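Local coordinates for protein nine-heme cytochrome C (Desulfovibrio desulfuricans, PDB 1OFW) that carries electrons through nine covalently bound c-type haems in the periplasm and may form part of a transmembrane redox complex that supplies electrons for sulfate reduction, at the heme c site. Numbering follows the deposited sequence.

The heme c site. Residues 50-53, 55, 57-59, 61-63, 70-72, 74, 78-80, 85, 88, 94-96. With HEC (heme c), chain B.
Oxygen O1A of one haem propionate is gripped by two N-H groups, NH1 and NH2 of Arg88, while its partner oxygen O2A takes two more from Arg78, so four hydrogen bonds hold this carboxylate. The haem belongs to a class III cytochrome c and is fixed by a CXXCH motif, Cys59 to His63. Arg78 comes side-on, NE lying 2.7 Å from O2A with the oxygen in the guanidinium plane; CG is anti to the backbone N (chi1 178°) and the chain then bends at chi2. Arg88 spans both propionates: NH2 also reaches O2D of the second carboxylate, and NE meets O1D at 3.0 Å in a nearly straight bond (172° at H). Arginine suits this place because its three nitrogens direct N-H groups outward in one plane along two adjacent edges, so one side chain serves both propionates. Arg88, with Arg78, would partly offset their charge and may favour their ionised forms. Pro94 CD lies over the centre of the Arg88 guanidinium face.

Iron is bound near-octahedrally, with NE2 of His63, the motif's proximal histidine, and NE2 of His52 each 2.0 Å from FE on opposite sides. Imidazole offers a nitrogen to the metal and a second for a protein partner: His63 ND1 donates to the carbonyl O of Ile74 at 2.9 Å, in the plane of the ring though above the carbonyl plane, which fixes ring rotation and may raise its electron-donating power. Ala79 CB, small enough to fit close, sits over the rim of this ring. Rigid, apolar Pro94 presents CG to the centre of the His52 ring and CB to haem pyrrole ring A, 3.4 Å from its centroid. On the same side, Thr53 offers both groups from one carbon: methyl CG2 for pyrrole C, hydroxyl OG1 to hydrogen-bond Asp55 OD2. Thioethers from Cys59 SG to CAB and Cys62 SG to CAC join the former vinyl groups to the chain.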
ATOM      1  N   CYS A  50      -3.262  -5.806 -17.404  1.00 15.06           N
ATOM      2  CA  CYS A  50      -4.295  -6.316 -16.527  1.00 13.84           C
ATOM      3  C   CYS A  50      -5.144  -7.403 -17.176  1.00 15.46           C
ATOM      4  O   CYS A  50      -5.324  -8.464 -16.577  1.00 16.20           O
ATOM      5  CB  CYS A  50      -5.173  -5.142 -16.088  1.00 13.26           C
ATOM      6  SG  CYS A  50      -4.200  -3.910 -15.187  1.00 14.74           S
ATOM      7  N   HIS A  51      -5.657  -7.089 -18.369  1.00 14.99           N
ATOM      8  CA  HIS A  51      -6.500  -8.057 -19.061  1.00 17.09           C
ATOM      9  C   HIS A  51      -5.591  -9.043 -19.793  1.00 19.74           C
ATOM     10  O   HIS A  51      -5.455  -9.007 -21.015  1.00 17.20           O
ATOM     11  CB  HIS A  51      -7.463  -7.352 -20.021  1.00 18.06           C
ATOM     12  CG  HIS A  51      -8.385  -6.387 -19.330  1.00 13.39           C
ATOM     13  ND1 HIS A  51      -9.486  -6.810 -18.646  1.00 14.12           N
ATOM     14  CD2 HIS A  51      -8.371  -5.028 -19.245  1.00 13.56           C
ATOM     15  CE1 HIS A  51     -10.110  -5.747 -18.160  1.00 13.74           C
ATOM     16  NE2 HIS A  51      -9.464  -4.663 -18.496  1.00 12.10           N
ATOM     17  N   HIS A  52      -4.956  -9.873 -18.979  1.00 17.61           N
ATOM     18  CA  HIS A  52      -3.757 -10.625 -19.366  1.00 18.35           C
ATOM     19  C   HIS A  52      -4.030 -11.685 -20.431  1.00 19.47           C
ATOM     20  O   HIS A  52      -3.076 -12.116 -21.061  1.00 19.77           O
ATOM     21  CB  HIS A  52      -3.122 -11.284 -18.125  1.00 16.01           C
ATOM     22  CG  HIS A  52      -3.916 -12.345 -17.467  1.00 16.52           C
ATOM     23  ND1 HIS A  52      -3.834 -13.673 -17.893  1.00 19.12           N
ATOM     24  CD2 HIS A  52      -4.804 -12.364 -16.435  1.00 14.10           C
ATOM     25  CE1 HIS A  52      -4.631 -14.416 -17.161  1.00 18.15           C
ATOM     26  NE2 HIS A  52      -5.234 -13.665 -16.253  1.00 15.98           N
ATOM     27  N   THR A  53      -5.269 -12.105 -20.600  1.00 18.50           N
ATOM     28  CA  THR A  53      -5.640 -13.055 -21.658  1.00 21.84           C
ATOM     29  C   THR A  53      -5.942 -12.366 -22.987  1.00 23.13           C
ATOM     30  O   THR A  53      -6.186 -13.086 -23.971  1.00 22.98           O
ATOM     31  CB  THR A  53      -6.861 -13.916 -21.296  1.00 21.34           C
ATOM     32  OG1 THR A  53      -8.060 -13.142 -21.106  1.00 21.82           O
ATOM     33  CG2 THR A  53      -6.717 -14.622 -19.960  1.00 20.76           C
ATOM     34  N   ASP A  55      -8.681 -10.497 -23.579  1.00 20.13           N
ATOM     35  CA  ASP A  55     -10.118 -10.349 -23.560  1.00 22.17           C
ATOM     36  C   ASP A  55     -10.471  -9.179 -22.650  1.00 21.90           C
ATOM     37  O   ASP A  55     -10.078  -9.222 -21.492  1.00 21.80           O
ATOM     38  CB  ASP A  55     -10.748 -11.625 -23.028  1.00 28.61           C
ATOM     39  CG  ASP A  55     -10.307 -12.878 -23.759  1.00 37.20           C
ATOM     40  OD1 ASP A  55     -10.432 -12.897 -25.006  1.00 37.57           O
ATOM     41  OD2 ASP A  55      -9.840 -13.826 -23.102  1.00 29.28           O
ATOM     42  N   VAL A  57     -12.704  -8.329 -20.599  1.00 19.52           N
ATOM     43  CA  VAL A  57     -13.815  -8.911 -19.894  1.00 17.07           C
ATOM     44  C   VAL A  57     -13.587  -8.938 -18.391  1.00 15.88           C
ATOM     45  O   VAL A  57     -12.421  -8.939 -17.977  1.00 19.75           O
ATOM     46  CB  VAL A  57     -14.184 -10.318 -20.417  0.64 21.37           C
ATOM     47  CG1 VAL A  57     -13.306 -11.404 -19.843  0.64 19.42           C
ATOM     48  CG2 VAL A  57     -15.637 -10.630 -20.105  0.64 22.74           C
ATOM     49  N   SER A  58     -14.650  -8.956 -17.639  1.00 16.62           N
ATOM     50  CA  SER A  58     -14.478  -8.936 -16.184  1.00 18.22           C
ATOM     51  C   SER A  58     -13.686 -10.147 -15.720  1.00 21.37           C
ATOM     52  O   SER A  58     -13.845 -11.252 -16.216  1.00 18.21           O
ATOM     53  CB  SER A  58     -15.841  -8.791 -15.551  1.00 22.52           C
ATOM     54  OG  SER A  58     -16.545  -9.994 -15.507  1.00 35.50           O
ATOM     55  N   CYS A  59     -12.785  -9.902 -14.761  1.00 19.67           N
ATOM     56  CA  CYS A  59     -11.970 -10.989 -14.230  1.00 18.02           C
ATOM     57  C   CYS A  59     -12.814 -12.130 -13.705  1.00 15.86           C
ATOM     58  O   CYS A  59     -12.431 -13.299 -13.845  1.00 18.44           O
ATOM     59  CB  CYS A  59     -11.045 -10.498 -13.097  1.00 15.71           C
ATOM     60  SG  CYS A  59     -10.239  -8.911 -13.379  1.00 15.47           S
ATOM     61  N   THR A  61     -15.320 -13.398 -14.755  1.00 19.57           N
ATOM     62  CA  THR A  61     -15.861 -14.361 -15.726  1.00 24.22           C
ATOM     63  C   THR A  61     -15.054 -15.657 -15.705  1.00 21.90           C
ATOM     64  O   THR A  61     -15.550 -16.743 -16.053  1.00 21.85           O
ATOM     65  CB  THR A  61     -15.867 -13.884 -17.184  1.00 26.09           C
ATOM     66  OG1 THR A  61     -14.543 -13.678 -17.643  1.00 34.82           O
ATOM     67  CG2 THR A  61     -16.629 -12.582 -17.264  1.00 21.16           C
ATOM     68  N   CYS A  62     -13.798 -15.546 -15.296  1.00 20.35           N
ATOM     69  CA  CYS A  62     -12.941 -16.729 -15.206  1.00 18.41           C
ATOM     70  C   CYS A  62     -12.515 -17.071 -13.796  1.00 20.99           C
ATOM     71  O   CYS A  62     -12.261 -18.210 -13.445  1.00 20.61           O
ATOM     72  CB  CYS A  62     -11.705 -16.472 -16.071  1.00 20.02           C
ATOM     73  SG  CYS A  62     -12.089 -16.271 -17.825  1.00 20.61           S
ATOM     74  N   HIS A  63     -12.406 -16.043 -12.951  1.00 18.92           N
ATOM     75  CA  HIS A  63     -11.909 -16.173 -11.598  1.00 17.33           C
ATOM     76  C   HIS A  63     -13.071 -15.969 -10.638  1.00 17.87           C
ATOM     77  O   HIS A  63     -13.323 -14.878 -10.157  1.00 16.34           O
ATOM     78  CB  HIS A  63     -10.790 -15.180 -11.269  1.00 15.98           C
ATOM     79  CG  HIS A  63      -9.559 -15.319 -12.105  1.00 14.41           C
ATOM     80  ND1 HIS A  63      -8.726 -16.413 -12.031  1.00 14.68           N
ATOM     81  CD2 HIS A  63      -8.991 -14.512 -13.018  1.00 16.99           C
ATOM     82  CE1 HIS A  63      -7.715 -16.259 -12.860  1.00 17.12           C
ATOM     83  NE2 HIS A  63      -7.830 -15.093 -13.512  1.00 17.10           N
ATOM     84  N   GLU A  70     -12.311 -22.017 -16.661  1.00 21.96           N
ATOM     85  CA  GLU A  70     -11.869 -20.932 -17.539  1.00 24.92           C
ATOM     86  C   GLU A  70     -10.710 -20.120 -16.936  1.00 23.79           C
ATOM     87  O   GLU A  70      -9.975 -19.491 -17.705  1.00 22.80           O
ATOM     88  CB  GLU A  70     -13.061 -20.041 -17.866  1.00 27.24           C
ATOM     89  CG  GLU A  70     -14.031 -20.716 -18.825  1.00 33.16           C
ATOM     90  CD  GLU A  70     -15.044 -21.642 -18.204  1.00 36.11           C
ATOM     91  OE1 GLU A  70     -16.019 -22.075 -18.873  1.00 42.56           O
ATOM     92  OE2 GLU A  70     -14.943 -22.023 -17.031  1.00 29.59           O
ATOM     93  N   GLY A  71     -10.550 -20.143 -15.627  1.00 23.42           N
ATOM     94  CA  GLY A  71      -9.432 -19.449 -14.983  1.00 21.19           C
ATOM     95  C   GLY A  71      -8.422 -20.399 -14.401  1.00 24.33           C
ATOM     96  O   GLY A  71      -7.667 -20.057 -13.495  1.00 21.63           O
ATOM     97  N   ASN A  72      -8.401 -21.626 -14.936  1.00 25.47           N
ATOM     98  CA  ASN A  72      -7.595 -22.707 -14.378  1.00 24.61           C
ATOM     99  C   ASN A  72      -7.741 -22.855 -12.872  1.00 21.98           C
ATOM    100  O   ASN A  72      -6.714 -23.176 -12.237  1.00 24.90           O
ATOM    101  CB  ASN A  72      -6.142 -22.476 -14.773  1.00 23.90           C
ATOM    102  CG  ASN A  72      -5.866 -22.790 -16.229  1.00 35.02           C
ATOM    103  OD1 ASN A  72      -4.692 -22.779 -16.630  1.00 41.67           O
ATOM    104  ND2 ASN A  72      -6.863 -23.042 -17.072  1.00 33.95           N
ATOM    105  N   ILE A  74      -8.002 -20.833 -10.679  1.00 22.21           N
ATOM    106  CA  ILE A  74      -7.396 -19.776  -9.852  1.00 19.74           C
ATOM    107  C   ILE A  74      -8.551 -18.942  -9.318  1.00 18.57           C
ATOM    108  O   ILE A  74      -9.353 -18.442 -10.119  1.00 17.73           O
ATOM    109  CB  ILE A  74      -6.426 -18.973 -10.708  1.00 21.04           C
ATOM    110  CG1 ILE A  74      -5.161 -19.780 -11.079  0.58 20.52           C
ATOM    111  CG2 ILE A  74      -6.049 -17.638 -10.094  1.00 17.33           C
ATOM    112  CD1 ILE A  74      -4.238 -20.000  -9.903  0.58 22.88           C
ATOM    113  N   ARG A  78      -7.185 -15.257  -5.177  1.00 15.66           N
ATOM    114  CA  ARG A  78      -5.846 -15.350  -5.721  1.00 16.35           C
ATOM    115  C   ARG A  78      -5.647 -14.303  -6.801  1.00 14.56           C
ATOM    116  O   ARG A  78      -4.633 -13.599  -6.771  1.00 14.63           O
ATOM    117  CB  ARG A  78      -5.596 -16.762  -6.246  1.00 17.18           C
ATOM    118  CG  ARG A  78      -4.224 -16.932  -6.873  1.00 17.04           C
ATOM    119  CD  ARG A  78      -3.144 -16.967  -5.829  1.00 19.96           C
ATOM    120  NE  ARG A  78      -1.846 -17.085  -6.498  1.00 19.96           N
ATOM    121  CZ  ARG A  78      -0.709 -16.838  -5.883  1.00 18.36           C
ATOM    122  NH1 ARG A  78      -0.673 -16.473  -4.627  1.00 19.22           N
ATOM    123  NH2 ARG A  78       0.396 -16.983  -6.611  1.00 22.62           N
ATOM    124  N   ALA A  79      -6.634 -14.175  -7.686  1.00 13.67           N
ATOM    125  CA  ALA A  79      -6.494 -13.224  -8.784  1.00 15.26           C
ATOM    126  C   ALA A  79      -6.366 -11.773  -8.310  1.00 16.99           C
ATOM    127  O   ALA A  79      -5.667 -10.977  -8.968  1.00 14.57           O
ATOM    128  CB  ALA A  79      -7.690 -13.378  -9.710  1.00 14.64           C
ATOM    129  N   MET A  80      -7.039 -11.442  -7.210  1.00 12.12           N
ATOM    130  CA  MET A  80      -7.049 -10.044  -6.791  1.00 12.89           C
ATOM    131  C   MET A  80      -5.926  -9.713  -5.829  1.00 13.67           C
ATOM    132  O   MET A  80      -5.504  -8.562  -5.747  1.00 13.56           O
ATOM    133  CB  MET A  80      -8.403  -9.768  -6.151  1.00 16.23           C
ATOM    134  CG  MET A  80      -9.578 -10.029  -7.103  1.00 14.82           C
ATOM    135  SD  MET A  80      -9.560  -8.919  -8.530  1.00 19.52           S
ATOM    136  CE  MET A  80      -9.738 -10.058  -9.870  1.00 25.93           C
ATOM    137  N   ILE A  85       3.445 -14.273  -7.812  1.00 27.31           N
ATOM    138  CA  ILE A  85       3.039 -14.678  -9.144  1.00 25.15           C
ATOM    139  C   ILE A  85       4.274 -15.043  -9.968  1.00 26.52           C
ATOM    140  O   ILE A  85       5.167 -14.214 -10.191  1.00 26.00           O
ATOM    141  CB  ILE A  85       2.272 -13.541  -9.850  1.00 21.87           C
ATOM    142  CG1 ILE A  85       1.076 -13.061  -9.026  1.00 19.22           C
ATOM    143  CG2 ILE A  85       1.836 -13.974 -11.244  1.00 19.99           C
ATOM    144  CD1 ILE A  85       0.483 -11.745  -9.491  1.00 20.09           C
ATOM    145  N   ARG A  88       5.957 -16.168 -16.261  1.00 27.51           N
ATOM    146  CA  ARG A  88       5.504 -16.957 -17.360  1.00 26.47           C
ATOM    147  C   ARG A  88       6.612 -16.944 -18.432  1.00 34.40           C
ATOM    148  O   ARG A  88       7.038 -15.854 -18.814  1.00 34.05           O
ATOM    149  CB  ARG A  88       4.184 -16.449 -17.954  1.00 30.29           C
ATOM    150  CG  ARG A  88       2.943 -17.072 -17.327  1.00 30.52           C
ATOM    151  CD  ARG A  88       2.948 -17.013 -15.803  1.00 30.07           C
ATOM    152  NE  ARG A  88       1.691 -17.537 -15.286  1.00 26.49           N
ATOM    153  CZ  ARG A  88       1.282 -17.507 -14.023  1.00 23.35           C
ATOM    154  NH1 ARG A  88       2.003 -16.972 -13.074  1.00 20.47           N
ATOM    155  NH2 ARG A  88       0.103 -18.031 -13.728  1.00 27.02           N
ATOM    156  N   PRO A  94       0.400 -12.557 -15.469  1.00 17.93           N
ATOM    157  CA  PRO A  94      -0.698 -11.801 -14.830  1.00 19.43           C
ATOM    158  C   PRO A  94      -0.188 -10.930 -13.688  1.00 17.18           C
ATOM    159  O   PRO A  94       0.857 -11.112 -13.081  1.00 17.25           O
ATOM    160  CB  PRO A  94      -1.631 -12.884 -14.301  1.00 16.10           C
ATOM    161  CG  PRO A  94      -1.319 -14.085 -15.137  1.00 15.66           C
ATOM    162  CD  PRO A  94       0.151 -13.994 -15.354  1.00 16.59           C
ATOM    163  N   VAL A  95      -1.036  -9.920 -13.445  1.00 15.49           N
ATOM    164  CA  VAL A  95      -0.912  -9.087 -12.252  1.00 17.78           C
ATOM    165  C   VAL A  95      -2.199  -9.240 -11.455  1.00 16.61           C
ATOM    166  O   VAL A  95      -3.299  -9.487 -11.922  1.00 14.91           O
ATOM    167  CB  VAL A  95      -0.699  -7.605 -12.592  1.00 19.08           C
ATOM    168  CG1 VAL A  95       0.587  -7.439 -13.424  1.00 18.11           C
ATOM    169  CG2 VAL A  95      -1.876  -7.036 -13.368  1.00 16.39           C
ATOM    170  N   SER A  96      -2.147  -9.075 -10.161  1.00 16.17           N
ATOM    171  CA  SER A  96      -3.215  -8.793  -9.240  1.00 13.18           C
ATOM    172  C   SER A  96      -3.187  -7.338  -8.734  1.00 13.01           C
ATOM    173  O   SER A  96      -2.203  -6.633  -8.981  1.00 13.51           O
ATOM    174  CB  SER A  96      -3.209  -9.763  -8.063  1.00 14.70           C
ATOM    175  OG  SER A  96      -2.147  -9.372  -7.229  1.00 16.20           O
TER
HETATM  176 FE   HEC B1295      -6.532 -14.325 -14.856  1.00 16.77          FE
HETATM  177  CHA HEC B1295      -4.055 -16.490 -13.961  1.00 15.87           C
HETATM  178  CHB HEC B1295      -5.528 -12.123 -12.451  1.00 12.06           C
HETATM  179  CHC HEC B1295      -8.834 -12.070 -15.987  1.00 18.11           C
HETATM  180  CHD HEC B1295      -7.829 -16.690 -16.922  1.00 17.80           C
HETATM  181  NA  HEC B1295      -5.096 -14.319 -13.491  1.00 14.26           N
HETATM  182  C1A HEC B1295      -4.128 -15.304 -13.267  1.00 17.84           C
HETATM  183  C2A HEC B1295      -3.230 -14.871 -12.216  1.00 16.99           C
HETATM  184  C3A HEC B1295      -3.694 -13.675 -11.758  1.00 14.34           C
HETATM  185  C4A HEC B1295      -4.828 -13.309 -12.570  1.00 13.61           C
HETATM  186  CMA HEC B1295      -3.089 -12.809 -10.651  1.00 15.47           C
HETATM  187  CAA HEC B1295      -1.955 -15.582 -11.747  1.00 15.24           C
HETATM  188  CBA HEC B1295      -2.241 -16.495 -10.536  1.00 17.47           C
HETATM  189  CGA HEC B1295      -0.976 -17.238 -10.095  1.00 23.85           C
HETATM  190  O1A HEC B1295       0.014 -17.303 -10.872  1.00 24.43           O
HETATM  191  O2A HEC B1295      -1.007 -17.713  -8.939  1.00 22.44           O
HETATM  192  NB  HEC B1295      -7.049 -12.476 -14.386  1.00 15.74           N
HETATM  193  C1B HEC B1295      -6.529 -11.745 -13.326  1.00 16.30           C
HETATM  194  C2B HEC B1295      -7.169 -10.428 -13.294  1.00 16.44           C
HETATM  195  C3B HEC B1295      -8.093 -10.400 -14.261  1.00 17.11           C
HETATM  196  C4B HEC B1295      -8.026 -11.693 -14.943  1.00 16.86           C
HETATM  197  CMB HEC B1295      -6.765  -9.330 -12.293  1.00 15.60           C
HETATM  198  CAB HEC B1295      -9.053  -9.288 -14.684  1.00 11.94           C
HETATM  199  CBB HEC B1295      -8.272  -7.981 -14.929  1.00 16.06           C
HETATM  200  NC  HEC B1295      -7.970 -14.355 -16.251  1.00 17.60           N
HETATM  201  C1C HEC B1295      -8.872 -13.346 -16.531  1.00 17.60           C
HETATM  202  C2C HEC B1295      -9.880 -13.793 -17.483  1.00 20.85           C
HETATM  203  C3C HEC B1295      -9.612 -15.097 -17.730  1.00 19.96           C
HETATM  204  C4C HEC B1295      -8.432 -15.447 -16.972  1.00 21.47           C
HETATM  205  CMC HEC B1295     -11.015 -12.887 -17.996  1.00 16.29           C
HETATM  206  CAC HEC B1295     -10.429 -16.119 -18.557  1.00 18.76           C
HETATM  207  CBC HEC B1295     -10.647 -15.690 -20.016  1.00 19.24           C
HETATM  208  ND  HEC B1295      -5.960 -16.147 -15.457  1.00 19.03           N
HETATM  209  C1D HEC B1295      -6.637 -16.966 -16.330  1.00 18.03           C
HETATM  210  C2D HEC B1295      -5.857 -18.171 -16.545  1.00 22.35           C
HETATM  211  C3D HEC B1295      -4.765 -18.093 -15.777  1.00 19.54           C
HETATM  212  C4D HEC B1295      -4.876 -16.870 -14.994  1.00 17.23           C
HETATM  213  CMD HEC B1295      -6.310 -19.259 -17.536  1.00 22.08           C
HETATM  214  CAD HEC B1295      -3.533 -19.037 -15.701  1.00 20.99           C
HETATM  215  CBD HEC B1295      -2.524 -18.503 -16.751  1.00 21.65           C
HETATM  216  CGD HEC B1295      -1.120 -19.055 -16.639  1.00 31.91           C
HETATM  217  O1D HEC B1295      -0.233 -18.575 -17.395  1.00 34.99           O
HETATM  218  O2D HEC B1295      -0.951 -19.948 -15.784  1.00 32.72           O